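Local coordinates for uncharacterized protein (Bacteroides eggerthii, PDB 4FTD) that is of unknown function but, as a six-bladed beta-propeller joined to an immunoglobulin-like domain, possibly takes part in carbohydrate metabolism, at residues A268-V274 with I287-K293; S206-K211 with A241-D247; T308-L312 with L322-S326; S314-V320 with I335-A341. One frame throughout, in Å; residues are numbered along the deposited sequence.

Interaction 1 (A268-V274 with I287-K293)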
# COMPACT_ATOMS: atom_id res chain seq x y z
N ALA A 268 -26.84 6.69 3.07
CA ALA A 268 -25.97 6.07 4.11
C ALA A 268 -26.81 5.46 5.24
O ALA A 268 -26.51 5.64 6.43
CB ALA A 268 -24.94 7.08 4.65
N THR A 269 -27.90 4.78 4.88
CA THR A 269 -28.71 4.02 5.84
C THR A 269 -28.28 2.55 5.86
O THR A 269 -28.48 1.87 6.86
CB THR A 269 -30.22 4.07 5.57
OG1 THR A 269 -30.49 3.46 4.30
CG2 THR A 269 -30.77 5.53 5.63
N GLU A 270 -27.73 2.04 4.77
CA GLU A 270 -27.37 0.64 4.70
C GLU A 270 -26.36 0.35 3.64
O GLU A 270 -26.00 1.22 2.86
CB GLU A 270 -28.66 -0.20 4.43
CG GLU A 270 -29.62 0.29 3.30
CD GLU A 270 -29.26 -0.16 1.87
OE1 GLU A 270 -28.22 -0.82 1.69
OE2 GLU A 270 -30.01 0.14 0.90
N PHE A 271 -25.92 -0.91 3.63
CA PHE A 271 -25.19 -1.53 2.54
C PHE A 271 -25.99 -2.73 2.07
O PHE A 271 -26.56 -3.44 2.87
CB PHE A 271 -23.85 -2.05 3.01
CG PHE A 271 -22.79 -1.01 3.17
CD1 PHE A 271 -22.56 -0.43 4.39
CD2 PHE A 271 -22.02 -0.62 2.10
CE1 PHE A 271 -21.59 0.52 4.54
CE2 PHE A 271 -21.05 0.33 2.24
CZ PHE A 271 -20.83 0.90 3.46
N LEU A 272 -26.01 -2.94 0.77
CA LEU A 272 -26.41 -4.21 0.15
C LEU A 272 -25.13 -5.01 0.07
O LEU A 272 -24.16 -4.56 -0.49
CB LEU A 272 -26.96 -4.00 -1.26
CG LEU A 272 -28.23 -3.13 -1.31
CD1 LEU A 272 -28.78 -3.07 -2.74
CD2 LEU A 272 -29.30 -3.59 -0.31
N LYS A 273 -25.11 -6.17 0.71
CA LYS A 273 -24.01 -7.15 0.62
C LYS A 273 -24.43 -8.20 -0.43
O LYS A 273 -25.27 -9.04 -0.16
CB LYS A 273 -23.75 -7.83 1.98
CG LYS A 273 -22.62 -8.83 1.90
CD LYS A 273 -22.10 -9.30 3.24
CE LYS A 273 -23.00 -10.35 3.85
NZ LYS A 273 -22.19 -11.22 4.73
N VAL A 274 -23.80 -8.16 -1.58
CA VAL A 274 -24.19 -9.00 -2.75
C VAL A 274 -23.20 -10.15 -2.92
O VAL A 274 -22.05 -9.92 -3.23
CB VAL A 274 -24.23 -8.14 -4.00
CG1 VAL A 274 -24.64 -8.97 -5.23
CG2 VAL A 274 -25.21 -6.97 -3.81
N ILE A 287 -28.72 -11.77 -0.94
CA ILE A 287 -28.35 -10.37 -0.74
C ILE A 287 -28.83 -10.02 0.66
O ILE A 287 -29.95 -10.31 0.99
CB ILE A 287 -29.01 -9.42 -1.75
CG1 ILE A 287 -28.44 -9.70 -3.15
CG2 ILE A 287 -28.80 -7.96 -1.30
CD1 ILE A 287 -29.17 -9.02 -4.28
N LYS A 288 -27.94 -9.43 1.44
CA LYS A 288 -28.25 -8.99 2.79
C LYS A 288 -28.21 -7.46 2.85
O LYS A 288 -27.41 -6.81 2.17
CB LYS A 288 -27.23 -9.52 3.80
CG LYS A 288 -27.03 -11.02 3.89
CD LYS A 288 -28.27 -11.81 4.28
CE LYS A 288 -27.91 -13.28 4.46
NZ LYS A 288 -29.04 -14.17 4.06
N VAL A 289 -29.08 -6.89 3.68
CA VAL A 289 -29.15 -5.45 3.91
C VAL A 289 -28.50 -5.25 5.27
O VAL A 289 -28.97 -5.79 6.26
CB VAL A 289 -30.60 -4.95 3.90
CG1 VAL A 289 -30.67 -3.49 4.35
CG2 VAL A 289 -31.22 -5.17 2.49
N LEU A 290 -27.39 -4.51 5.33
CA LEU A 290 -26.62 -4.33 6.57
C LEU A 290 -26.73 -2.91 7.04
O LEU A 290 -26.71 -2.02 6.23
CB LEU A 290 -25.15 -4.66 6.33
CG LEU A 290 -24.86 -6.04 5.72
CD1 LEU A 290 -23.38 -6.14 5.37
CD2 LEU A 290 -25.33 -7.16 6.64
N PRO A 291 -26.76 -2.68 8.36
CA PRO A 291 -26.89 -1.31 8.85
C PRO A 291 -25.62 -0.46 8.61
O PRO A 291 -24.51 -0.95 8.75
CB PRO A 291 -27.15 -1.52 10.35
CG PRO A 291 -26.33 -2.74 10.66
CD PRO A 291 -26.59 -3.64 9.47
N SER A 292 -25.81 0.77 8.16
CA SER A 292 -24.70 1.73 8.00
C SER A 292 -25.02 2.92 8.89
O SER A 292 -25.81 2.78 9.83
CB SER A 292 -24.58 2.16 6.56
OG SER A 292 -23.51 3.06 6.40
N LYS A 293 -24.43 4.08 8.66
CA LYS A 293 -24.82 5.26 9.50
C LYS A 293 -24.54 6.48 8.65
O LYS A 293 -23.66 6.43 7.79
CB LYS A 293 -24.05 5.28 10.80
CG LYS A 293 -22.55 5.53 10.69
CD LYS A 293 -21.74 4.71 11.68
CE LYS A 293 -21.44 5.38 12.97
NZ LYS A 293 -20.56 4.45 13.78
O HOH W 1 -24.06 3.18 3.71
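Phe271 and Leu290 pair through both backbone bonds, Phe271 N to Leu290 O at 2.9 Å and Leu290 N to Phe271 O at 2.8 Å, and Lys273 pairs with Lys288 in the same way. One step on, Ser292 N reaches Thr269 O at 3.2 Å from well above the carbonyl plane (54° out of it). On one face the aliphatic part of Lys273 crosses Leu290, CB resting 3.8 Å from Leu290 CD1, while its CE runs alongside Lys288 CG. On the other face Leu272 CD2 lies beside Val289 CG2 at 3.7 Å, and Glu270 CB meets Val289 CG1. Ser292 swings OG anti to its backbone N (chi1 -179°), within 3.7 Å of Phe271 CE1; a water above one face of the Phe271 ring, toward its rim, links this hydroxyl to Glu270 O. Further out, Glu325 forms a salt bridge with Lys273 NZ, whose charge also meets the Phe260 ring, and Gly242 N binds Glu270 OE2. Trp313 of the next sheet stands nearly perpendicular to the Phe271 ring. The arrangement is an antiparallel beta hairpin, 270-277 with 281-291, the third and the outermost, fourth strand of a four-stranded propeller blade.

Interaction 2 (S206-K211 with A241-D247)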
# COMPACT_ATOMS: atom_id res chain seq x y z
N SER A 206 -24.05 -0.35 -12.57
CA SER A 206 -24.84 0.83 -12.87
C SER A 206 -25.08 1.65 -11.59
O SER A 206 -24.69 1.21 -10.48
CB SER A 206 -26.18 0.42 -13.52
OG SER A 206 -27.10 -0.16 -12.62
N LEU A 207 -25.69 2.80 -11.76
CA LEU A 207 -26.22 3.64 -10.70
C LEU A 207 -27.75 3.50 -10.79
O LEU A 207 -28.34 3.83 -11.82
CB LEU A 207 -25.80 5.12 -10.78
CG LEU A 207 -26.48 5.92 -9.63
CD1 LEU A 207 -25.54 5.88 -8.49
CD2 LEU A 207 -26.74 7.36 -10.01
N SER A 208 -28.35 2.93 -9.72
CA SER A 208 -29.78 2.78 -9.61
C SER A 208 -30.32 3.96 -8.81
O SER A 208 -30.09 4.04 -7.60
CB SER A 208 -30.13 1.47 -8.84
OG SER A 208 -31.53 1.37 -8.55
N GLY A 209 -31.09 4.84 -9.44
CA GLY A 209 -31.65 6.02 -8.79
C GLY A 209 -32.96 5.86 -8.02
O GLY A 209 -33.47 6.82 -7.49
N GLY A 210 -33.53 4.66 -7.97
CA GLY A 210 -34.77 4.45 -7.21
C GLY A 210 -35.06 2.98 -7.23
O GLY A 210 -34.32 2.23 -7.87
N LYS A 211 -36.16 2.58 -6.62
CA LYS A 211 -36.55 1.18 -6.48
C LYS A 211 -36.73 0.46 -7.79
O LYS A 211 -36.56 -0.76 -7.86
CB LYS A 211 -37.90 1.05 -5.71
CG LYS A 211 -37.95 1.69 -4.31
CD LYS A 211 -36.84 1.20 -3.39
CE LYS A 211 -37.14 1.51 -1.93
NZ LYS A 211 -36.26 0.70 -1.06
N ALA A 241 -34.10 -2.23 1.86
CA ALA A 241 -33.13 -1.50 1.04
C ALA A 241 -33.55 -0.04 0.96
O ALA A 241 -34.73 0.25 1.04
CB ALA A 241 -33.01 -2.09 -0.37
N GLY A 242 -32.59 0.85 0.76
CA GLY A 242 -32.86 2.26 0.52
C GLY A 242 -33.16 2.57 -0.93
O GLY A 242 -33.41 1.69 -1.78
N ASN A 243 -33.11 3.85 -1.24
CA ASN A 243 -33.56 4.37 -2.52
C ASN A 243 -32.60 4.25 -3.66
O ASN A 243 -32.97 3.78 -4.74
CB ASN A 243 -33.98 5.85 -2.39
CG ASN A 243 -35.28 5.98 -1.64
OD1 ASN A 243 -36.22 5.23 -1.91
ND2 ASN A 243 -35.34 6.89 -0.67
N ARG A 244 -31.38 4.70 -3.41
CA ARG A 244 -30.39 4.82 -4.48
C ARG A 244 -29.11 4.05 -4.17
O ARG A 244 -28.52 4.27 -3.11
CB ARG A 244 -30.14 6.30 -4.72
CG ARG A 244 -28.89 6.61 -5.53
CD ARG A 244 -28.90 8.08 -5.96
NE ARG A 244 -27.56 8.53 -6.32
CZ ARG A 244 -27.29 9.53 -7.17
NH1 ARG A 244 -28.26 10.23 -7.74
NH2 ARG A 244 -26.05 9.86 -7.40
N HIS A 245 -28.66 3.18 -5.10
CA HIS A 245 -27.43 2.36 -4.94
C HIS A 245 -26.53 2.47 -6.13
O HIS A 245 -26.99 2.71 -7.24
CB HIS A 245 -27.81 0.91 -4.78
CG HIS A 245 -28.66 0.68 -3.58
ND1 HIS A 245 -30.04 0.79 -3.62
CD2 HIS A 245 -28.32 0.38 -2.30
CE1 HIS A 245 -30.50 0.54 -2.40
NE2 HIS A 245 -29.49 0.30 -1.59
N GLY A 246 -25.23 2.32 -5.90
CA GLY A 246 -24.25 2.40 -6.97
C GLY A 246 -23.36 3.60 -6.93
O GLY A 246 -22.51 3.75 -7.80
N ASP A 247 -23.55 4.50 -5.97
CA ASP A 247 -22.63 5.62 -5.85
C ASP A 247 -21.21 5.18 -5.47
O ASP A 247 -20.28 5.84 -5.82
CB ASP A 247 -23.09 6.60 -4.77
CG ASP A 247 -24.23 7.48 -5.26
OD1 ASP A 247 -23.97 8.26 -6.22
OD2 ASP A 247 -25.33 7.43 -4.69
O HOH W 2 -22.01 1.57 -9.57
O HOH W 3 -31.62 1.64 -5.80
O HOH W 4 -36.51 3.17 0.73
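Leu207 and Ser208, where strand 201-207 of one propeller blade runs out, meet the loop that leads from strand 228-233 to strand 250-253 of the next blade, so the contact is a seam between blades. A water bridges Ser206 O and Gly246 O. Leu207 divides its methyls: CD2 sits over the centre of the Arg244 guanidinium, 3.6 Å from CZ, and CD1 fills the angle between Gly246 C and the Asp247 carboxylate. The guanidinium is kept flat against this methyl by Asp247, which it grips side-on, NE to OD2 at 3.0 Å and NH2 to OD1 at 2.9 Å; Asn266 also binds Asp247 OD2. Gly246 comes so close to Ser206 O and Leu207 CA that a CB there would clash. Ser208 makes a single antiparallel bridge with His245, its N bonded to His245 O at 2.8 Å and its O accepting from His245 N at 3.0 Å. Its OG, bonded to Ser213 O, also takes a proton from a water that lies in the plane of the His245 ring beside ND1 and bonds to Asn243 O; Glu270 holds the NE2 side of that ring. Gly210 CA passes 3.1 Å from Asn243 O. Lys211 bends at chi2 (-55°) to bring NZ to the loop carbonyls, 2.6 Å from Ala241 O and, in a weak bond, 3.1 Å from Gly242 O.

Interaction 3 (T308-L312 with L322-S326)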
# COMPACT_ATOMS: atom_id res chain seq x y z
N THR A 308 -9.17 -13.37 5.61
CA THR A 308 -9.85 -13.58 6.91
C THR A 308 -11.34 -13.25 6.81
O THR A 308 -11.81 -12.73 5.79
CB THR A 308 -9.23 -12.69 8.02
OG1 THR A 308 -9.61 -11.31 7.83
CG2 THR A 308 -7.68 -12.83 8.03
N ASP A 309 -12.08 -13.49 7.88
CA ASP A 309 -13.54 -13.18 7.90
C ASP A 309 -13.86 -11.75 8.42
O ASP A 309 -15.01 -11.44 8.75
CB ASP A 309 -14.32 -14.29 8.67
CG ASP A 309 -13.79 -14.55 10.12
OD1 ASP A 309 -12.84 -13.88 10.60
OD2 ASP A 309 -14.32 -15.46 10.80
N GLN A 310 -12.85 -10.88 8.50
CA GLN A 310 -13.03 -9.48 8.93
C GLN A 310 -12.72 -8.49 7.83
O GLN A 310 -12.02 -8.80 6.86
CB GLN A 310 -12.14 -9.18 10.10
CG GLN A 310 -12.41 -10.04 11.32
CD GLN A 310 -11.48 -9.70 12.45
OE1 GLN A 310 -10.26 -9.53 12.24
NE2 GLN A 310 -12.03 -9.57 13.67
N TYR A 311 -13.27 -7.29 7.98
CA TYR A 311 -13.24 -6.24 6.95
C TYR A 311 -12.93 -4.91 7.60
O TYR A 311 -13.11 -4.75 8.82
CB TYR A 311 -14.62 -6.12 6.26
CG TYR A 311 -15.05 -7.37 5.53
CD1 TYR A 311 -15.44 -8.53 6.23
CD2 TYR A 311 -15.04 -7.42 4.13
CE1 TYR A 311 -15.79 -9.69 5.55
CE2 TYR A 311 -15.41 -8.57 3.46
CZ TYR A 311 -15.78 -9.70 4.17
OH TYR A 311 -16.10 -10.84 3.47
N LEU A 312 -12.49 -3.95 6.79
CA LEU A 312 -12.28 -2.60 7.26
C LEU A 312 -13.33 -1.74 6.58
O LEU A 312 -13.52 -1.80 5.39
CB LEU A 312 -10.87 -2.10 6.98
CG LEU A 312 -9.69 -2.74 7.67
CD1 LEU A 312 -8.45 -1.96 7.24
CD2 LEU A 312 -9.86 -2.72 9.19
N LEU A 322 -12.54 -1.88 12.12
CA LEU A 322 -12.56 -3.30 11.90
C LEU A 322 -14.00 -3.77 12.20
O LEU A 322 -14.53 -3.47 13.28
CB LEU A 322 -11.56 -4.00 12.83
CG LEU A 322 -11.40 -5.52 12.73
CD1 LEU A 322 -10.82 -5.85 11.37
CD2 LEU A 322 -10.51 -6.09 13.84
N VAL A 323 -14.60 -4.51 11.27
CA VAL A 323 -15.96 -5.05 11.39
C VAL A 323 -16.05 -6.51 10.94
O VAL A 323 -15.19 -6.99 10.24
CB VAL A 323 -16.96 -4.20 10.56
CG1 VAL A 323 -16.91 -2.73 11.00
CG2 VAL A 323 -16.63 -4.30 9.08
N ASP A 324 -17.10 -7.22 11.37
CA ASP A 324 -17.35 -8.59 10.88
C ASP A 324 -18.06 -8.53 9.53
O ASP A 324 -18.30 -7.43 9.01
CB ASP A 324 -18.13 -9.43 11.95
CG ASP A 324 -19.51 -8.86 12.27
OD1 ASP A 324 -20.17 -8.26 11.37
OD2 ASP A 324 -19.94 -9.04 13.43
N GLU A 325 -18.41 -9.67 8.92
CA GLU A 325 -19.03 -9.62 7.57
C GLU A 325 -20.49 -9.08 7.54
O GLU A 325 -21.05 -8.92 6.48
CB GLU A 325 -18.87 -10.92 6.78
CG GLU A 325 -19.78 -12.09 7.16
CD GLU A 325 -19.81 -13.16 6.07
OE1 GLU A 325 -18.76 -13.44 5.47
OE2 GLU A 325 -20.88 -13.72 5.79
N SER A 326 -21.06 -8.81 8.71
CA SER A 326 -22.38 -8.15 8.85
C SER A 326 -22.25 -6.70 9.24
O SER A 326 -23.23 -6.07 9.64
CB SER A 326 -23.20 -8.88 9.93
OG SER A 326 -23.48 -10.16 9.44
O HOH W 5 -17.18 -11.92 10.16
O HOH W 6 -16.06 -12.98 5.04
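Tyr311 sets CG anti to its carbonyl carbon (chi1 -62°), which lays the ring alongside Glu325, and Leu322 turns CG anti to its backbone N (chi1 -178°), which carries both methyls back over the Gln310 side chain. Tyr311 CE1 comes 3.5 Å from Glu325 CB, with ring and carboxylate planes 66° apart. The polar ends meet through a water, 2.7 Å from Tyr311 OH, that donates to Glu325 OE1; OE2 pairs with Lys273. Leu322 CD1 touches Gln310 CB at 3.8 Å and CD2 the Gln310 amide; Leu312 CD2, across from Leu322, meets its CD1 at 3.9 Å. An alanine at Leu322 is likely to open a gap between Gln310 and Leu312, leaving the Gln310 amide freer to turn. Between the strands, Tyr311 N bonds to Val323 O at 3.0 Å and Val323 N to Tyr311 O at 2.9 Å, and Val323 CG2 packs on Tyr311 CB. A second water bridges Asp309 O and Glu325 N. Asp324 OD1 accepts from Ser326 N in an Asx turn and also from Gly328 N. Helix 381-390 packs on Leu312 and Leu322. This is the end of the beta hairpin of strands 311-315 and 318-323, the middle pair of a four-stranded propeller blade.

Interaction 4 (S314-V320 with I335-A341)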
# COMPACT_ATOMS: atom_id res chain seq x y z
N SER A 314 -14.67 2.24 6.26
CA SER A 314 -14.49 3.66 6.51
C SER A 314 -15.34 4.49 5.56
O SER A 314 -15.90 4.00 4.54
CB SER A 314 -13.02 4.08 6.47
OG SER A 314 -12.55 4.28 5.14
N GLY A 315 -15.45 5.77 5.94
CA GLY A 315 -16.22 6.78 5.22
C GLY A 315 -15.76 8.18 5.61
O GLY A 315 -14.80 8.35 6.39
N ILE A 316 -16.45 9.18 5.09
CA ILE A 316 -16.07 10.57 5.27
C ILE A 316 -15.95 10.94 6.74
O ILE A 316 -14.95 11.54 7.13
CB ILE A 316 -16.97 11.54 4.46
CG1 ILE A 316 -16.89 11.22 2.95
CG2 ILE A 316 -16.56 12.98 4.69
CD1 ILE A 316 -15.49 11.25 2.33
N ARG A 317 -16.94 10.56 7.53
CA ARG A 317 -16.92 10.79 8.98
C ARG A 317 -16.99 9.48 9.78
O ARG A 317 -17.52 9.44 10.89
CB ARG A 317 -18.06 11.75 9.39
CG ARG A 317 -17.88 13.16 8.84
CD ARG A 317 -19.02 14.06 9.28
NE ARG A 317 -20.30 13.63 8.75
CZ ARG A 317 -20.71 13.80 7.48
NH1 ARG A 317 -19.95 14.39 6.56
NH2 ARG A 317 -21.89 13.36 7.12
N VAL A 318 -16.46 8.40 9.19
CA VAL A 318 -16.31 7.11 9.85
C VAL A 318 -14.82 6.74 9.76
O VAL A 318 -14.31 6.40 8.67
CB VAL A 318 -17.18 5.97 9.24
CG1 VAL A 318 -16.86 4.65 9.94
CG2 VAL A 318 -18.70 6.29 9.36
N PRO A 319 -14.09 6.85 10.89
CA PRO A 319 -12.70 6.37 10.93
C PRO A 319 -12.63 4.90 10.55
O PRO A 319 -13.62 4.20 10.72
CB PRO A 319 -12.30 6.52 12.40
CG PRO A 319 -13.31 7.39 13.02
CD PRO A 319 -14.57 7.25 12.22
N VAL A 320 -11.46 4.47 10.06
CA VAL A 320 -11.18 3.08 9.69
C VAL A 320 -11.53 2.18 10.88
O VAL A 320 -10.99 2.33 11.99
CB VAL A 320 -9.71 2.90 9.23
CG1 VAL A 320 -9.38 1.44 9.00
CG2 VAL A 320 -9.46 3.70 7.94
N ILE A 335 -7.44 6.24 12.59
CA ILE A 335 -7.16 6.61 11.19
C ILE A 335 -8.45 7.18 10.58
O ILE A 335 -9.40 6.45 10.38
CB ILE A 335 -6.60 5.42 10.40
CG1 ILE A 335 -5.25 5.00 11.02
CG2 ILE A 335 -6.41 5.78 8.93
CD1 ILE A 335 -4.71 3.66 10.58
N ALA A 336 -8.46 8.49 10.30
CA ALA A 336 -9.64 9.23 9.85
C ALA A 336 -9.19 10.18 8.74
O ALA A 336 -8.58 9.73 7.78
CB ALA A 336 -10.27 10.01 11.02
N GLY A 337 -9.47 11.47 8.83
CA GLY A 337 -9.10 12.43 7.76
C GLY A 337 -9.74 12.17 6.38
O GLY A 337 -9.17 12.55 5.33
N GLU A 338 -10.93 11.55 6.39
CA GLU A 338 -11.71 11.17 5.22
C GLU A 338 -11.05 10.06 4.39
O GLU A 338 -11.31 9.98 3.18
CB GLU A 338 -12.06 12.38 4.32
CG GLU A 338 -12.66 13.58 5.07
CD GLU A 338 -13.23 14.64 4.12
OE1 GLU A 338 -13.43 14.36 2.91
OE2 GLU A 338 -13.46 15.76 4.60
N ALA A 339 -10.23 9.23 5.05
CA ALA A 339 -9.65 8.03 4.47
C ALA A 339 -10.80 7.10 4.09
O ALA A 339 -11.67 6.77 4.89
CB ALA A 339 -8.71 7.34 5.44
N VAL A 340 -10.79 6.72 2.83
CA VAL A 340 -11.73 5.79 2.25
C VAL A 340 -10.93 4.72 1.48
O VAL A 340 -9.70 4.75 1.44
CB VAL A 340 -12.81 6.50 1.36
CG1 VAL A 340 -13.64 7.50 2.21
CG2 VAL A 340 -12.22 7.20 0.14
N ALA A 341 -11.64 3.73 0.97
CA ALA A 341 -11.05 2.57 0.29
C ALA A 341 -9.88 1.90 1.09
O ALA A 341 -8.82 1.68 0.54
CB ALA A 341 -10.62 2.96 -1.12
O HOH W 7 -12.70 10.12 8.19
O HOH W 8 -11.96 7.73 7.51
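Two tight turns face each other, a type I turn from Gly315 to Val318 and a type I' turn from Ala336 to Ala339, with Val320 N bonded to Ile335 O at 2.9 Å beside them. Val320 and Ile335 then lie side by side, CG2 against CG2 at 3.8 Å, and Pro319 CB rests near Ile335 O and Ala336 CB. Ser314 holds OG between its backbone N and carbonyl carbon (chi1 81°), from where the hydroxyl donates to Ala339 O at 2.7 Å, approaching above the carbonyl plane. A water lies 2.8 Å from Ala339 O and also near Val318 O. A second water joins Ile316 O to Glu338 N, spanning the two turns. Ile316 crosses the Glu338 side chain: its CG2 is 3.8 Å from Glu338 CD, its CD1 3.8 Å from OE1, and Glu338 CG lies 3.7 Å from Ile316 O. The same CD1 reaches Val340 CG1 at 4.2 Å, and Val340 CG1 also covers Gly315 CA. The carboxylate is held beyond Ile316 by Ser364, which binds OE2, and by Gln360 N, which binds OE1. Replacing Glu338 with an alanine would probably uncover the Ile316 methyls and leave Ser364 OG and Gln360 N without their acceptors. Outside the two segments, Leu353 of strand 350-357 covers Val320 and Ile335, Val355 covers Ala339, and Val340 packs on Asn301 of strand 300-304, so the contact lies between the blade that runs from strand 300-304 to strand 329-332 and the sheet that follows it.

How the interactions relate
Interactions 1 and 3 each join neighbouring strands of one hairpin, whereas interactions 2 and 4 tie a blade to the chain leading onward. Interaction 4 is buried, its centre about 16 Å from the centre of the chain, and relies on apolar packing, two hydrogen bonds, turns and waters; interactions 1, 2 and 3 are partly buried. Interaction 2, about 31 Å out, pairs one backbone bridge with a leucine methyl on a salt-bridged guanidinium and a lysine reaching carbonyls. Interactions 3 and 4 share strands 311-315 and 318-323 and touch through Leu312 and Val320. Interaction 1 touches all the others: Glu270 reaches the 241-247 loop, Lys273 reaches Glu325, and Lys293 packs on Val318. Interactions 2 and 3 do not touch.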